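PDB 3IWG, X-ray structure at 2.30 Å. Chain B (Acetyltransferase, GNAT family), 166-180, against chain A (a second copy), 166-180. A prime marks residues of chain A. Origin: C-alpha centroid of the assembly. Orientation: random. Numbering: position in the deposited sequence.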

# COMPACT_ATOMS: atom_id res chain seq x y z
N GLU B 166 11.11 3.36 0.37
CA GLU B 166 10.49 3.37 1.69
C GLU B 166 9.00 3.67 1.69
O GLU B 166 8.22 3.07 2.45
CB GLU B 166 11.18 4.40 2.56
CG GLU B 166 12.66 4.07 2.75
CD GLU B 166 13.21 4.61 4.04
OE1 GLU B 166 12.78 5.71 4.45
OE2 GLU B 166 14.09 3.95 4.63
N GLN B 167 8.64 4.65 0.88
CA GLN B 167 7.28 5.13 0.83
C GLN B 167 6.38 3.98 0.34
O GLN B 167 5.32 3.69 0.94
CB GLN B 167 7.25 6.32 -0.15
CG GLN B 167 6.47 7.49 0.26
CD GLN B 167 6.89 8.03 1.59
OE1 GLN B 167 6.05 8.21 2.47
NE2 GLN B 167 8.19 8.25 1.78
N TRP B 168 6.81 3.32 -0.73
CA TRP B 168 6.13 2.17 -1.25
C TRP B 168 6.07 1.02 -0.22
O TRP B 168 5.03 0.39 -0.02
CB TRP B 168 6.82 1.68 -2.52
CG TRP B 168 6.08 0.53 -3.20
CD1 TRP B 168 5.06 0.64 -4.08
CD2 TRP B 168 6.29 -0.86 -3.01
NE1 TRP B 168 4.61 -0.59 -4.45
CE2 TRP B 168 5.36 -1.53 -3.82
CE3 TRP B 168 7.15 -1.61 -2.21
CZ2 TRP B 168 5.28 -2.91 -3.86
CZ3 TRP B 168 7.07 -2.95 -2.24
CH2 TRP B 168 6.16 -3.61 -3.08
N LEU B 169 7.19 0.75 0.43
CA LEU B 169 7.28 -0.37 1.38
C LEU B 169 6.31 -0.09 2.53
O LEU B 169 5.72 -1.02 3.10
CB LEU B 169 8.69 -0.50 1.94
CG LEU B 169 9.71 -1.57 1.58
CD1 LEU B 169 9.26 -2.59 0.54
CD2 LEU B 169 11.00 -0.88 1.22
N THR B 170 6.17 1.18 2.87
CA THR B 170 5.32 1.57 4.01
C THR B 170 3.88 1.12 3.72
O THR B 170 3.22 0.52 4.58
CB THR B 170 5.45 3.06 4.28
OG1 THR B 170 6.81 3.32 4.71
CG2 THR B 170 4.47 3.59 5.39
N GLN B 171 3.44 1.33 2.48
CA GLN B 171 2.08 0.93 2.06
C GLN B 171 2.00 -0.56 1.88
O GLN B 171 1.02 -1.19 2.29
CB GLN B 171 1.63 1.64 0.76
CG GLN B 171 1.39 3.15 0.92
CD GLN B 171 0.23 3.47 1.88
OE1 GLN B 171 -0.82 2.84 1.83
NE2 GLN B 171 0.46 4.38 2.77
N TYR B 172 3.03 -1.15 1.30
CA TYR B 172 2.96 -2.58 0.98
C TYR B 172 2.92 -3.43 2.27
O TYR B 172 2.08 -4.34 2.42
CB TYR B 172 4.17 -3.00 0.12
CG TYR B 172 4.26 -4.47 -0.15
CD1 TYR B 172 3.45 -5.08 -1.12
CD2 TYR B 172 5.18 -5.30 0.56
CE1 TYR B 172 3.56 -6.45 -1.40
CE2 TYR B 172 5.25 -6.66 0.32
CZ TYR B 172 4.43 -7.23 -0.68
OH TYR B 172 4.49 -8.56 -0.97
N TYR B 173 3.87 -3.15 3.16
CA TYR B 173 3.94 -3.81 4.46
C TYR B 173 2.80 -3.36 5.39
O TYR B 173 2.29 -4.16 6.13
CB TYR B 173 5.27 -3.49 5.14
CG TYR B 173 6.47 -4.24 4.67
CD1 TYR B 173 6.35 -5.47 4.04
CD2 TYR B 173 7.76 -3.80 4.99
CE1 TYR B 173 7.43 -6.21 3.72
CE2 TYR B 173 8.89 -4.56 4.62
CZ TYR B 173 8.70 -5.76 3.99
OH TYR B 173 9.76 -6.57 3.59
N GLY B 174 2.36 -2.11 5.29
CA GLY B 174 1.15 -1.65 6.03
C GLY B 174 0.01 -2.59 5.73
O GLY B 174 -0.65 -3.14 6.63
N ASN B 175 -0.17 -2.89 4.46
CA ASN B 175 -1.25 -3.74 4.07
C ASN B 175 -1.06 -5.16 4.51
O ASN B 175 -2.00 -5.82 4.92
CB ASN B 175 -1.42 -3.73 2.57
CG ASN B 175 -2.63 -4.53 2.13
OD1 ASN B 175 -3.78 -4.23 2.53
ND2 ASN B 175 -2.41 -5.50 1.31
N LEU B 176 0.17 -5.65 4.41
CA LEU B 176 0.43 -7.06 4.77
C LEU B 176 0.19 -7.22 6.31
O LEU B 176 -0.33 -8.22 6.77
CB LEU B 176 1.84 -7.47 4.40
CG LEU B 176 2.14 -8.34 3.19
CD1 LEU B 176 1.33 -7.99 1.99
CD2 LEU B 176 3.64 -8.39 2.89
N ILE B 177 0.54 -6.20 7.08
CA ILE B 177 0.36 -6.25 8.50
C ILE B 177 -1.13 -6.33 8.84
O ILE B 177 -1.53 -7.08 9.74
CB ILE B 177 0.97 -5.05 9.16
CG1 ILE B 177 2.50 -5.18 9.13
CG2 ILE B 177 0.44 -4.92 10.55
CD1 ILE B 177 3.29 -3.95 9.68
N GLU B 178 -1.95 -5.55 8.12
CA GLU B 178 -3.39 -5.67 8.28
C GLU B 178 -3.88 -7.07 7.89
O GLU B 178 -4.85 -7.53 8.47
CB GLU B 178 -4.17 -4.63 7.46
CG GLU B 178 -3.92 -3.24 7.93
CD GLU B 178 -4.92 -2.23 7.42
OE1 GLU B 178 -6.15 -2.51 7.44
OE2 GLU B 178 -4.47 -1.13 7.04
N ARG B 179 -3.22 -7.73 6.96
CA ARG B 179 -3.66 -9.05 6.56
C ARG B 179 -3.03 -10.17 7.40
O ARG B 179 -3.36 -11.35 7.20
CB ARG B 179 -3.39 -9.29 5.08
CG ARG B 179 -4.30 -8.42 4.15
CD ARG B 179 -3.71 -8.29 2.77
NE ARG B 179 -3.64 -9.57 2.06
CZ ARG B 179 -4.68 -10.17 1.45
NH1 ARG B 179 -5.90 -9.62 1.41
NH2 ARG B 179 -4.49 -11.31 0.84
N LYS B 180 -2.15 -9.78 8.32
CA LYS B 180 -1.37 -10.70 9.13
C LYS B 180 -0.58 -11.66 8.28
O LYS B 180 -0.58 -12.88 8.44
CB LYS B 180 -2.29 -11.44 10.10
CG LYS B 180 -3.24 -10.48 10.83
CD LYS B 180 -3.55 -10.95 12.25
CE LYS B 180 -5.08 -10.98 12.58
NZ LYS B 180 -5.71 -9.65 12.65
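Chain A (166-180) EQWLTQYYGNLIERK

The most unusual feature of this contact is a pair of identical asparagines facing each other where two like helices meet, joined by one short hydrogen bond: Asn175′ ND2 donates to Asn175 OD1 at 2.6 Å. Two copies of one residue cannot fill that bond symmetrically, so one amide gives and the other receives, and the difference appears in chi2, 60° in Asn175 and -118° in Asn175′, while both keep chi1 in t.

Chain A lies alongside chain B as a helix, 166-178, running in nearly the same direction. The axes cross at 20° and approach to 8.6 Å. The register is in phase: CA of Trp168 lies 5.3 Å from CA of Trp168′, CA of Gln171 5.6 Å from CA of Gln171′, and CA of Asn175 5.8 Å from CA of Asn175′. Like therefore meets like along a stripe with steps of three and four residues.

In the middle, Gln171 and Gln171′ meet directly. Both point toward the partner, and Gln171 CB touches Gln171′ CB at 3.3 Å. With chi1 and chi2 both m, the side chains fold aside, and Gln171 OE1 reaches the edge of the Tyr172′ ring, 3.6 Å from its CD1; Gln171′ OE1 does the same at Tyr172 CD1, 3.5 Å away.

Toward the N-terminal end, the tryptophans leave their helices sideways in t rotamers and bring their indoles back across the contact. Gln171 CG packs 3.4 Å from Trp168′ NE1, and Trp168 NE1 lies 3.6 Å from Gln171′ CG. Neither indole NH bonds directly to the partner helix. Water takes each one: a water 2.9 Å from Trp168′ NE1 donates to Gln167 O at 3.0 Å, and another, 2.9 Å from Trp168 NE1, accepts from Gln171′ NE2 at 3.0 Å.

The C-terminal end is closed by charge, twice over. Arg179′ NH1 forms a salt bridge with Glu178 OE1 at 2.9 Å, and Arg179 NH1 forms its counterpart with Glu178′ OE1 at 3.0 Å. In both, the carboxylate oxygen meets the guanidinium at its edge, near the plane, where the N-H groups point. The second carboxylate oxygens turn to the asparagines, with weak hydrogen bonds from Asn175 ND2 to Glu178′ OE2 and from Asn175′ ND2 to Glu178 OE2, each 3.4 Å.

The rule is like against like in register: indoles and Gln aliphatic carbons packed at one end and the middle, polar and charged pairs at the other. In all, 734 Å² is buried, both sides summed.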

# COMPACT_ATOMS: atom_id res chain seq x y z
N GLU A 166 2.01 5.93 -9.34
CA GLU A 166 1.10 4.83 -9.53
C GLU A 166 1.39 3.61 -8.65
O GLU A 166 0.44 2.96 -8.19
CB GLU A 166 1.02 4.43 -11.03
CG GLU A 166 0.60 5.63 -11.95
CD GLU A 166 0.02 5.26 -13.35
OE1 GLU A 166 -0.19 4.06 -13.65
OE2 GLU A 166 -0.24 6.23 -14.14
N GLN A 167 2.69 3.28 -8.45
CA GLN A 167 3.05 2.16 -7.60
C GLN A 167 2.48 2.39 -6.18
O GLN A 167 1.82 1.54 -5.59
CB GLN A 167 4.59 2.00 -7.52
CG GLN A 167 5.30 1.63 -8.83
CD GLN A 167 5.20 0.16 -9.15
OE1 GLN A 167 4.12 -0.45 -9.00
NE2 GLN A 167 6.32 -0.43 -9.57
N TRP A 168 2.74 3.56 -5.66
CA TRP A 168 2.22 3.99 -4.36
C TRP A 168 0.67 3.94 -4.25
O TRP A 168 0.10 3.31 -3.35
CB TRP A 168 2.71 5.38 -4.05
CG TRP A 168 2.49 5.74 -2.67
CD1 TRP A 168 3.30 5.47 -1.62
CD2 TRP A 168 1.35 6.42 -2.13
NE1 TRP A 168 2.76 5.96 -0.48
CE2 TRP A 168 1.55 6.52 -0.75
CE3 TRP A 168 0.16 6.92 -2.69
CZ2 TRP A 168 0.64 7.12 0.08
CZ3 TRP A 168 -0.74 7.50 -1.88
CH2 TRP A 168 -0.50 7.63 -0.50
N LEU A 169 0.02 4.59 -5.21
CA LEU A 169 -1.45 4.57 -5.32
C LEU A 169 -2.00 3.16 -5.37
O LEU A 169 -3.05 2.87 -4.77
CB LEU A 169 -1.90 5.34 -6.53
CG LEU A 169 -2.38 6.77 -6.50
CD1 LEU A 169 -2.59 7.42 -5.13
CD2 LEU A 169 -1.56 7.63 -7.44
N THR A 170 -1.29 2.26 -6.05
CA THR A 170 -1.76 0.89 -6.15
C THR A 170 -1.83 0.25 -4.77
O THR A 170 -2.80 -0.46 -4.43
CB THR A 170 -0.86 0.06 -7.11
OG1 THR A 170 -0.79 0.70 -8.38
CG2 THR A 170 -1.40 -1.37 -7.30
N GLN A 171 -0.85 0.54 -3.93
CA GLN A 171 -0.88 -0.02 -2.57
C GLN A 171 -1.87 0.71 -1.70
O GLN A 171 -2.64 0.11 -0.97
CB GLN A 171 0.50 -0.02 -1.91
CG GLN A 171 1.55 -0.97 -2.61
CD GLN A 171 1.13 -2.44 -2.68
OE1 GLN A 171 0.65 -3.03 -1.70
NE2 GLN A 171 1.34 -3.04 -3.83
N TYR A 172 -1.86 2.02 -1.75
CA TYR A 172 -2.71 2.82 -0.85
C TYR A 172 -4.19 2.53 -1.11
O TYR A 172 -4.97 2.23 -0.20
CB TYR A 172 -2.43 4.26 -1.09
CG TYR A 172 -3.29 5.19 -0.32
CD1 TYR A 172 -2.96 5.56 0.98
CD2 TYR A 172 -4.42 5.75 -0.90
CE1 TYR A 172 -3.80 6.43 1.69
CE2 TYR A 172 -5.26 6.58 -0.21
CZ TYR A 172 -4.95 6.92 1.08
OH TYR A 172 -5.74 7.77 1.75
N TYR A 173 -4.54 2.53 -2.39
CA TYR A 173 -5.88 2.22 -2.81
C TYR A 173 -6.23 0.75 -2.65
O TYR A 173 -7.32 0.45 -2.26
CB TYR A 173 -6.13 2.71 -4.23
CG TYR A 173 -6.43 4.18 -4.40
CD1 TYR A 173 -7.03 4.94 -3.40
CD2 TYR A 173 -6.24 4.78 -5.65
CE1 TYR A 173 -7.36 6.30 -3.63
CE2 TYR A 173 -6.58 6.13 -5.89
CZ TYR A 173 -7.14 6.87 -4.89
OH TYR A 173 -7.47 8.16 -5.18
N GLY A 174 -5.28 -0.16 -2.85
CA GLY A 174 -5.57 -1.59 -2.61
C GLY A 174 -5.99 -1.83 -1.18
O GLY A 174 -6.96 -2.53 -0.85
N ASN A 175 -5.25 -1.21 -0.29
CA ASN A 175 -5.56 -1.29 1.10
C ASN A 175 -6.89 -0.61 1.42
O ASN A 175 -7.68 -1.15 2.19
CB ASN A 175 -4.42 -0.67 1.87
CG ASN A 175 -4.58 -0.84 3.35
OD1 ASN A 175 -4.68 0.13 4.05
ND2 ASN A 175 -4.56 -2.09 3.83
N LEU A 176 -7.20 0.55 0.84
CA LEU A 176 -8.51 1.17 1.16
C LEU A 176 -9.68 0.29 0.69
O LEU A 176 -10.70 0.17 1.36
CB LEU A 176 -8.60 2.55 0.56
CG LEU A 176 -8.30 3.84 1.35
CD1 LEU A 176 -7.32 3.76 2.51
CD2 LEU A 176 -7.89 4.93 0.38
N ILE A 177 -9.51 -0.35 -0.46
CA ILE A 177 -10.53 -1.20 -1.03
C ILE A 177 -10.84 -2.33 -0.05
O ILE A 177 -12.02 -2.60 0.24
CB ILE A 177 -10.06 -1.75 -2.37
CG1 ILE A 177 -10.20 -0.68 -3.46
CG2 ILE A 177 -10.83 -3.05 -2.72
CD1 ILE A 177 -9.81 -1.12 -4.80
N GLU A 178 -9.79 -2.95 0.50
CA GLU A 178 -9.96 -4.04 1.48
C GLU A 178 -10.61 -3.56 2.73
O GLU A 178 -11.38 -4.30 3.35
CB GLU A 178 -8.61 -4.64 1.87
CG GLU A 178 -7.91 -5.35 0.67
CD GLU A 178 -6.69 -6.16 1.13
OE1 GLU A 178 -6.82 -6.90 2.13
OE2 GLU A 178 -5.63 -6.05 0.48
N ARG A 179 -10.33 -2.31 3.09
CA ARG A 179 -10.96 -1.74 4.29
C ARG A 179 -12.37 -1.21 3.97
O ARG A 179 -13.04 -0.76 4.86
CB ARG A 179 -10.12 -0.60 4.88
CG ARG A 179 -8.75 -0.99 5.42
CD ARG A 179 -7.86 0.26 5.80
NE ARG A 179 -8.43 1.09 6.88
CZ ARG A 179 -8.39 0.76 8.18
NH1 ARG A 179 -7.78 -0.35 8.60
NH2 ARG A 179 -8.95 1.55 9.09
N LYS A 180 -12.81 -1.30 2.71
CA LYS A 180 -14.08 -0.69 2.26
C LYS A 180 -14.21 0.83 2.54
O LYS A 180 -15.26 1.34 2.94
CB LYS A 180 -15.24 -1.50 2.86
CG LYS A 180 -15.04 -3.04 2.74
CD LYS A 180 -16.35 -3.79 2.90
CE LYS A 180 -16.17 -5.35 2.99
NZ LYS A 180 -16.92 -5.91 4.17
O HOH W 1 2.52 -1.60 -6.16
O HOH W 2 3.84 5.99 2.24
O HOH W 3 0.50 -5.26 0.16